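Local coordinates for putative c-1-tetrahydrofolate synthase, cytoplasmic (Leishmania major, PDB 4A26), which probably catalyses both the NAD(P)-dependent oxidation of 5,10-methylenetetrahydrofolate and the hydrolysis of the resulting methenyl compound in one-carbon metabolism, at residues I43-R48 with P104-L109; A114-H119 with A126-N131. One frame throughout, in Å; residues are numbered along the deposited sequence.

Interaction 1 (I43-R48 with P104-L109); sequences IIVGQR and PLPKHL
Val45, the last residue of strand 39-45, turns its branched side chain onto Leu105, Pro106 and Leu109 in the loop facing the strand end. Its CB touches both nearer residues, lying 3.8 Å from Leu105 CD2 and 4.0 Å from Pro106 CD. Beyond CB the two methyls divide the work. CG1, anti to the backbone N (chi1 175°), reaches the proline ring, 3.7 Å from Pro106 CD, and meets the tip of a second residue at 3.8 Å from Leu109 CD1. CG2, anti to the carbonyl carbon, meets only Leu105 CD2 within the loop 104-109, at 3.6 Å. Valine suits this place: a beta-branched residue is at home in a strand, and its two methyls apply apolar surface to different neighbours close to the backbone. The CB of Leu105 does not aim at the strand, yet leucine's length lets CD2 reach the valine.

The setting is the alpha/beta catalytic domain, where strand 39-45 runs between the parallel strands 68-74 and 98-101; the latter leads into the loop 104-109, whose Pro104, Leu105 and Pro106 end the Gln-Leu-Pro-Leu-Pro sequence of the family. A cis peptide bond precedes Pro104, and a type I beta turn from Pro106 to Leu109, closed by Leu109 N to Pro106 O at 3.2 Å, brings the leucine round beside the proline. The ring of Pro106 offers CG and CD as compact apolar surface to Val45 CG1, while its carbonyl accepts the turn bond. Gly46 follows the strand with phi 79°, a conformation that glycine adopts readily. Farther out, Arg48 passes its aliphatic CD loosely by Pro104 O, at 4.5 Å, while its NH1 forms a salt bridge with Asp50. No hydrogen bond joins the two segments. Val45 also packs against Leu74 of strand 68-74.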
ATOM      1  N   ILE A  43     -12.798  22.407   3.637  1.00 31.35           N
ATOM      2  CA  ILE A  43     -12.466  23.559   2.817  1.00 32.26           C
ATOM      3  C   ILE A  43     -13.054  23.339   1.430  1.00 33.22           C
ATOM      4  O   ILE A  43     -12.811  22.314   0.802  1.00 33.47           O
ATOM      5  CB  ILE A  43     -10.942  23.781   2.720  1.00 32.53           C
ATOM      6  CG1 ILE A  43     -10.350  24.052   4.103  1.00 32.31           C
ATOM      7  CG2 ILE A  43     -10.638  24.957   1.817  1.00 33.34           C
ATOM      8  CD1 ILE A  43      -8.838  24.148   4.120  1.00 32.81           C
ATOM      9  N   ILE A  44     -13.854  24.297   0.976  1.00 34.17           N
ATOM     10  CA  ILE A  44     -14.393  24.287  -0.376  1.00 35.60           C
ATOM     11  C   ILE A  44     -13.987  25.596  -1.045  1.00 36.80           C
ATOM     12  O   ILE A  44     -14.024  26.659  -0.420  1.00 36.41           O
ATOM     13  CB  ILE A  44     -15.934  24.109  -0.389  1.00 35.96           C
ATOM     14  CG1 ILE A  44     -16.444  23.919  -1.820  1.00 37.79           C
ATOM     15  CG2 ILE A  44     -16.633  25.295   0.264  1.00 36.18           C
ATOM     16  CD1 ILE A  44     -17.950  23.765  -1.912  1.00 38.94           C
ATOM     17  N   VAL A  45     -13.577  25.498  -2.308  1.00 38.33           N
ATOM     18  CA  VAL A  45     -13.098  26.642  -3.074  1.00 39.65           C
ATOM     19  C   VAL A  45     -14.017  26.856  -4.270  1.00 41.69           C
ATOM     20  O   VAL A  45     -14.337  25.918  -5.003  1.00 42.24           O
ATOM     21  CB  VAL A  45     -11.650  26.426  -3.547  1.00 40.04           C
ATOM     22  CG1 VAL A  45     -11.194  27.578  -4.442  1.00 41.46           C
ATOM     23  CG2 VAL A  45     -10.728  26.276  -2.349  1.00 38.24           C
ATOM     24  N   GLY A  46     -14.440  28.100  -4.461  1.00 43.11           N
ATOM     25  CA  GLY A  46     -15.450  28.414  -5.461  1.00 45.39           C
ATOM     26  C   GLY A  46     -16.838  28.070  -4.955  1.00 45.64           C
ATOM     27  O   GLY A  46     -17.053  27.955  -3.749  1.00 44.16           O
ATOM     28  N   GLN A  47     -17.777  27.903  -5.882  1.00 48.05           N
ATOM     29  CA  GLN A  47     -19.197  27.796  -5.541  1.00 49.01           C
ATOM     30  C   GLN A  47     -19.932  26.742  -6.382  1.00 50.72           C
ATOM     31  O   GLN A  47     -21.092  26.930  -6.749  1.00 52.26           O
ATOM     32  CB  GLN A  47     -19.864  29.174  -5.697  1.00 50.37           C
ATOM     33  CG  GLN A  47     -19.477  30.199  -4.624  1.00 49.11           C
ATOM     34  CD  GLN A  47     -20.359  30.120  -3.388  1.00 48.89           C
ATOM     35  OE1 GLN A  47     -21.537  30.488  -3.428  1.00 50.73           O
ATOM     36  NE2 GLN A  47     -19.792  29.649  -2.277  1.00 47.23           N
ATOM     37  N   ARG A  48     -19.253  25.633  -6.678  1.00 50.84           N
ATOM     38  CA  ARG A  48     -19.883  24.506  -7.373  1.00 52.45           C
ATOM     39  C   ARG A  48     -21.027  23.945  -6.532  1.00 52.20           C
ATOM     40  O   ARG A  48     -20.844  23.673  -5.345  1.00 50.33           O
ATOM     41  CB  ARG A  48     -18.868  23.390  -7.649  1.00 51.95           C
ATOM     42  CG  ARG A  48     -18.181  23.478  -8.996  1.00 54.22           C
ATOM     43  CD  ARG A  48     -17.177  22.341  -9.188  1.00 54.45           C
ATOM     44  NE  ARG A  48     -17.206  21.816 -10.557  1.00 57.49           N
ATOM     45  CZ  ARG A  48     -17.815  20.693 -10.946  1.00 58.27           C
ATOM     46  NH1 ARG A  48     -18.460  19.918 -10.077  1.00 56.92           N
ATOM     47  NH2 ARG A  48     -17.769  20.335 -12.226  1.00 60.58           N
ATOM     48  N   PRO A 104     -13.600  18.403  -6.878  1.00 45.06           N
ATOM     49  CA  PRO A 104     -12.356  18.977  -7.396  1.00 45.73           C
ATOM     50  C   PRO A 104     -12.255  20.490  -7.211  1.00 45.42           C
ATOM     51  O   PRO A 104     -13.246  21.204  -7.366  1.00 45.55           O
ATOM     52  CB  PRO A 104     -12.416  18.641  -8.887  1.00 48.15           C
ATOM     53  CG  PRO A 104     -13.861  18.623  -9.200  1.00 48.81           C
ATOM     54  CD  PRO A 104     -14.554  18.107  -7.962  1.00 46.71           C
ATOM     55  N   LEU A 105     -11.050  20.957  -6.898  1.00 45.06           N
ATOM     56  CA  LEU A 105     -10.746  22.385  -6.836  1.00 45.17           C
ATOM     57  C   LEU A 105     -10.718  22.974  -8.243  1.00 47.54           C
ATOM     58  O   LEU A 105     -10.643  22.231  -9.223  1.00 49.07           O
ATOM     59  CB  LEU A 105      -9.378  22.605  -6.188  1.00 44.50           C
ATOM     60  CG  LEU A 105      -9.183  22.130  -4.747  1.00 42.38           C
ATOM     61  CD1 LEU A 105      -7.706  22.018  -4.426  1.00 42.50           C
ATOM     62  CD2 LEU A 105      -9.868  23.063  -3.766  1.00 41.15           C
ATOM     63  N   PRO A 106     -10.776  24.315  -8.356  1.00 48.07           N
ATOM     64  CA  PRO A 106     -10.586  24.949  -9.657  1.00 50.50           C
ATOM     65  C   PRO A 106      -9.265  24.534 -10.318  1.00 51.94           C
ATOM     66  O   PRO A 106      -8.310  24.176  -9.623  1.00 51.10           O
ATOM     67  CB  PRO A 106     -10.586  26.441  -9.318  1.00 50.23           C
ATOM     68  CG  PRO A 106     -11.435  26.544  -8.120  1.00 48.17           C
ATOM     69  CD  PRO A 106     -11.194  25.289  -7.333  1.00 46.71           C
ATOM     70  N   LYS A 107      -9.223  24.584 -11.646  1.00 54.37           N
ATOM     71  CA  LYS A 107      -8.093  24.056 -12.411  1.00 56.18           C
ATOM     72  C   LYS A 107      -6.749  24.697 -12.049  1.00 56.12           C
ATOM     73  O   LYS A 107      -5.724  24.018 -12.029  1.00 56.50           O
ATOM     74  CB  LYS A 107      -8.350  24.213 -13.915  1.00 59.18           C
ATOM     75  N   HIS A 108      -6.757  25.994 -11.750  1.00 55.75           N
ATOM     76  CA  HIS A 108      -5.511  26.726 -11.496  1.00 56.03           C
ATOM     77  C   HIS A 108      -4.798  26.282 -10.211  1.00 54.16           C
ATOM     78  O   HIS A 108      -3.591  26.502 -10.068  1.00 54.85           O
ATOM     79  CB  HIS A 108      -5.758  28.245 -11.481  1.00 56.03           C
ATOM     80  CG  HIS A 108      -6.404  28.745 -10.226  1.00 53.42           C
ATOM     81  ND1 HIS A 108      -7.705  28.447  -9.888  1.00 52.02           N
ATOM     82  CD2 HIS A 108      -5.926  29.531  -9.232  1.00 52.06           C
ATOM     83  CE1 HIS A 108      -8.001  29.023  -8.737  1.00 49.90           C
ATOM     84  NE2 HIS A 108      -6.939  29.685  -8.316  1.00 50.06           N
ATOM     85  N   LEU A 109      -5.533  25.664  -9.288  1.00 52.04           N
ATOM     86  CA  LEU A 109      -4.949  25.175  -8.037  1.00 50.47           C
ATOM     87  C   LEU A 109      -4.406  23.752  -8.171  1.00 51.05           C
ATOM     88  O   LEU A 109      -4.896  22.956  -8.978  1.00 51.99           O
ATOM     89  CB  LEU A 109      -5.982  25.213  -6.906  1.00 48.18           C
ATOM     90  CG  LEU A 109      -6.493  26.593  -6.489  1.00 47.35           C
ATOM     91  CD1 LEU A 109      -7.728  26.449  -5.623  1.00 45.28           C
ATOM     92  CD2 LEU A 109      -5.417  27.388  -5.771  1.00 46.90           C
TER

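Interaction 2 (A114-H119 with A126-N131); sequences AIEKIH and ALLPVN
Where helix 111-116 and the turn after it meet the N-terminal start of helix 129-136, beside the subunit interface, Leu128, in the N-cap position of the second helix, lays its forked tip against the backbone of the last turn of helix 111-116 and the residues after it. Its CD2 lies 3.3 Å from Ile115 O and 3.6 Å from Glu116 CA, while CD1 lies 3.4 Å from Ile118 O. Leucine fits because its two methyls straddle the turn, one on each part of it. Ile115 O is also the acceptor of Ile118 N, at 3.1 Å, a bond that closes the turn on which Leu128 rests.

Ile115 adds side-chain contact through its CG2 branch, which is anti to the backbone N (chi1 of the CG1 branch -68°). That methyl sits 3.9 Å from Leu127 CB and 4.2 Å from Leu128 CD2, and the isoleucine and Leu128 side chains run past each other in opposing directions. Within 126-131 the helix begins at Pro129, right after Leu128, and proline is well suited to the first turn of a helix, where its missing N-H costs no bond. Backbone N of Leu128 and ND2 of Asn131 both donate to Asp123 OD2, which ties the helix start to the intervening loop.

Glu116 bends at chi2 (76°), bringing its carboxylate round to the proline. OE1 lies 3.7 Å from Pro129 CD, and OE2 is 3.8 Å from Pro129 CG. These are contacts with carbon; the main polar partner of OE2 is Arg140 of the second subunit, in a salt bridge. A long acidic chain is apt here, its CA and carboxylate lying beside Leu128 CD2 and its charge reaching the dimer partner.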
ATOM      1  N   ALA A 114      -2.156  21.007  -2.074  1.00 46.25           N
ATOM      2  CA  ALA A 114      -3.054  21.513  -1.033  1.00 44.18           C
ATOM      3  C   ALA A 114      -3.333  20.451   0.027  1.00 42.86           C
ATOM      4  O   ALA A 114      -3.485  20.773   1.200  1.00 42.03           O
ATOM      5  CB  ALA A 114      -4.356  21.998  -1.641  1.00 43.56           C
ATOM      6  N   ILE A 115      -3.401  19.191  -0.396  1.00 42.96           N
ATOM      7  CA  ILE A 115      -3.616  18.063   0.515  1.00 41.99           C
ATOM      8  C   ILE A 115      -2.371  17.725   1.350  1.00 42.63           C
ATOM      9  O   ILE A 115      -2.491  17.260   2.485  1.00 41.78           O
ATOM     10  CB  ILE A 115      -4.059  16.800  -0.263  1.00 42.25           C
ATOM     11  CG1 ILE A 115      -5.465  16.993  -0.843  1.00 41.87           C
ATOM     12  CG2 ILE A 115      -4.043  15.579   0.637  1.00 41.28           C
ATOM     13  CD1 ILE A 115      -5.792  16.058  -1.998  1.00 42.89           C
ATOM     14  N   GLU A 116      -1.185  17.953   0.788  1.00 44.32           N
ATOM     15  CA  GLU A 116       0.071  17.644   1.483  1.00 45.32           C
ATOM     16  C   GLU A 116       0.243  18.540   2.717  1.00 44.53           C
ATOM     17  O   GLU A 116       0.846  18.122   3.709  1.00 44.78           O
ATOM     18  CB  GLU A 116       1.275  17.784   0.535  1.00 47.77           C
ATOM     19  CG  GLU A 116       2.331  16.673   0.667  1.00 50.04           C
ATOM     20  CD  GLU A 116       1.914  15.342   0.020  1.00 50.85           C
ATOM     21  OE1 GLU A 116       0.705  15.139  -0.249  1.00 50.13           O
ATOM     22  OE2 GLU A 116       2.801  14.490  -0.216  1.00 52.08           O
ATOM     23  N   LYS A 117      -0.304  19.757   2.647  1.00 43.50           N
ATOM     24  CA  LYS A 117      -0.307  20.700   3.775  1.00 42.77           C
ATOM     25  C   LYS A 117      -1.028  20.165   5.007  1.00 41.12           C
ATOM     26  O   LYS A 117      -0.693  20.545   6.128  1.00 41.21           O
ATOM     27  CB  LYS A 117      -0.953  22.037   3.381  1.00 42.24           C
ATOM     28  CG  LYS A 117       0.023  23.084   2.896  1.00 44.33           C
ATOM     29  CD  LYS A 117       0.686  23.840   4.048  1.00 45.45           C
ATOM     30  CE  LYS A 117       1.803  24.754   3.541  1.00 47.76           C
ATOM     31  NZ  LYS A 117       2.465  25.542   4.625  1.00 48.64           N
ATOM     32  N   ILE A 118      -2.029  19.311   4.802  1.00 39.67           N
ATOM     33  CA  ILE A 118      -2.787  18.760   5.922  1.00 38.28           C
ATOM     34  C   ILE A 118      -1.858  17.919   6.789  1.00 38.82           C
ATOM     35  O   ILE A 118      -1.037  17.161   6.276  1.00 39.83           O
ATOM     36  CB  ILE A 118      -3.979  17.889   5.460  1.00 37.23           C
ATOM     37  CG1 ILE A 118      -5.001  18.729   4.686  1.00 36.66           C
ATOM     38  CG2 ILE A 118      -4.660  17.236   6.660  1.00 35.98           C
ATOM     39  CD1 ILE A 118      -6.016  17.901   3.915  1.00 35.64           C
ATOM     40  N   HIS A 119      -1.982  18.078   8.102  1.00 38.23           N
ATOM     41  CA  HIS A 119      -1.202  17.293   9.041  1.00 39.03           C
ATOM     42  C   HIS A 119      -1.691  15.844   9.014  1.00 38.43           C
ATOM     43  O   HIS A 119      -2.899  15.600   9.047  1.00 37.03           O
ATOM     44  CB  HIS A 119      -1.300  17.885  10.447  1.00 38.99           C
ATOM     45  CG  HIS A 119      -0.331  18.998  10.695  1.00 40.42           C
ATOM     46  ND1 HIS A 119       0.215  19.250  11.935  1.00 41.66           N
ATOM     47  CD2 HIS A 119       0.214  19.909   9.853  1.00 41.38           C
ATOM     48  CE1 HIS A 119       1.041  20.278  11.849  1.00 43.15           C
ATOM     49  NE2 HIS A 119       1.057  20.697  10.597  1.00 42.77           N
ATOM     50  N   ALA A 126      -7.794  10.313   4.494  1.00 33.36           N
ATOM     51  CA  ALA A 126      -6.645   9.422   4.320  1.00 33.42           C
ATOM     52  C   ALA A 126      -6.056   9.531   2.914  1.00 33.99           C
ATOM     53  O   ALA A 126      -5.742   8.515   2.286  1.00 33.74           O
ATOM     54  CB  ALA A 126      -7.035   7.985   4.620  1.00 31.97           C
ATOM     55  N   LEU A 127      -5.911  10.765   2.436  1.00 34.97           N
ATOM     56  CA  LEU A 127      -5.414  11.044   1.084  1.00 35.97           C
ATOM     57  C   LEU A 127      -3.893  11.260   1.023  1.00 37.69           C
ATOM     58  O   LEU A 127      -3.310  11.247  -0.060  1.00 38.59           O
ATOM     59  CB  LEU A 127      -6.136  12.270   0.510  1.00 36.80           C
ATOM     60  CG  LEU A 127      -7.607  12.042   0.155  1.00 35.31           C
ATOM     61  CD1 LEU A 127      -8.371  13.360   0.111  1.00 36.36           C
ATOM     62  CD2 LEU A 127      -7.737  11.293  -1.165  1.00 34.74           C
ATOM     63  N   LEU A 128      -3.266  11.469   2.178  1.00 38.12           N
ATOM     64  CA  LEU A 128      -1.818  11.654   2.257  1.00 40.23           C
ATOM     65  C   LEU A 128      -1.094  10.336   1.980  1.00 39.96           C
ATOM     66  O   LEU A 128      -1.574   9.275   2.384  1.00 38.23           O
ATOM     67  CB  LEU A 128      -1.413  12.173   3.641  1.00 41.09           C
ATOM     68  CG  LEU A 128      -1.678  13.648   3.948  1.00 42.06           C
ATOM     69  CD1 LEU A 128      -1.421  13.932   5.411  1.00 42.24           C
ATOM     70  CD2 LEU A 128      -0.814  14.539   3.083  1.00 44.24           C
ATOM     71  N   PRO A 129       0.050  10.392   1.275  1.00 42.04           N
ATOM     72  CA  PRO A 129       0.850   9.182   1.043  1.00 42.38           C
ATOM     73  C   PRO A 129       1.259   8.444   2.319  1.00 42.19           C
ATOM     74  O   PRO A 129       1.203   7.216   2.363  1.00 40.86           O
ATOM     75  CB  PRO A 129       2.085   9.716   0.317  1.00 45.32           C
ATOM     76  CG  PRO A 129       1.596  10.915  -0.401  1.00 46.11           C
ATOM     77  CD  PRO A 129       0.530  11.526   0.463  1.00 44.38           C
ATOM     78  N   VAL A 130       1.654   9.189   3.348  1.00 43.69           N
ATOM     79  CA  VAL A 130       2.051   8.586   4.621  1.00 44.04           C
ATOM     80  C   VAL A 130       0.922   7.741   5.234  1.00 41.47           C
ATOM     81  O   VAL A 130       1.175   6.656   5.755  1.00 41.35           O
ATOM     82  CB  VAL A 130       2.576   9.648   5.626  1.00 46.04           C
ATOM     83  CG1 VAL A 130       1.486  10.653   5.985  1.00 45.04           C
ATOM     84  CG2 VAL A 130       3.139   8.978   6.870  1.00 46.75           C
ATOM     85  N   ASN A 131      -0.318   8.214   5.145  1.00 39.85           N
ATOM     86  CA  ASN A 131      -1.465   7.412   5.602  1.00 37.75           C
ATOM     87  C   ASN A 131      -1.717   6.209   4.686  1.00 36.59           C
ATOM     88  O   ASN A 131      -2.031   5.114   5.160  1.00 35.63           O
ATOM     89  CB  ASN A 131      -2.720   8.276   5.738  1.00 36.44           C
ATOM     90  CG  ASN A 131      -2.607   9.304   6.864  1.00 37.91           C
ATOM     91  OD1 ASN A 131      -2.036   9.033   7.923  1.00 39.28           O
ATOM     92  ND2 ASN A 131      -3.153  10.484   6.637  1.00 37.88           N
TER

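In the fold
From the N terminus, the chain first runs through strand 39-45, whose C-terminal end supplies the first half of interaction 1. Helix 49-64, strand 68-74, helix 80-91 and strand 98-101 follow before the loop 104-109 returns to that strand end and closes a circuit of 55 intervening residues. A few residues on, helix 111-116 begins the second contact, and interaction 2 closes a short loop of only six residues, without helix or strand. The two are in series, neither nested nor crossed, with centres about 17 Å apart. Interaction 1 acts within the catalytic domain, whereas interaction 2 joins helix 111-116 to the start of helix 129-136, beside the second subunit.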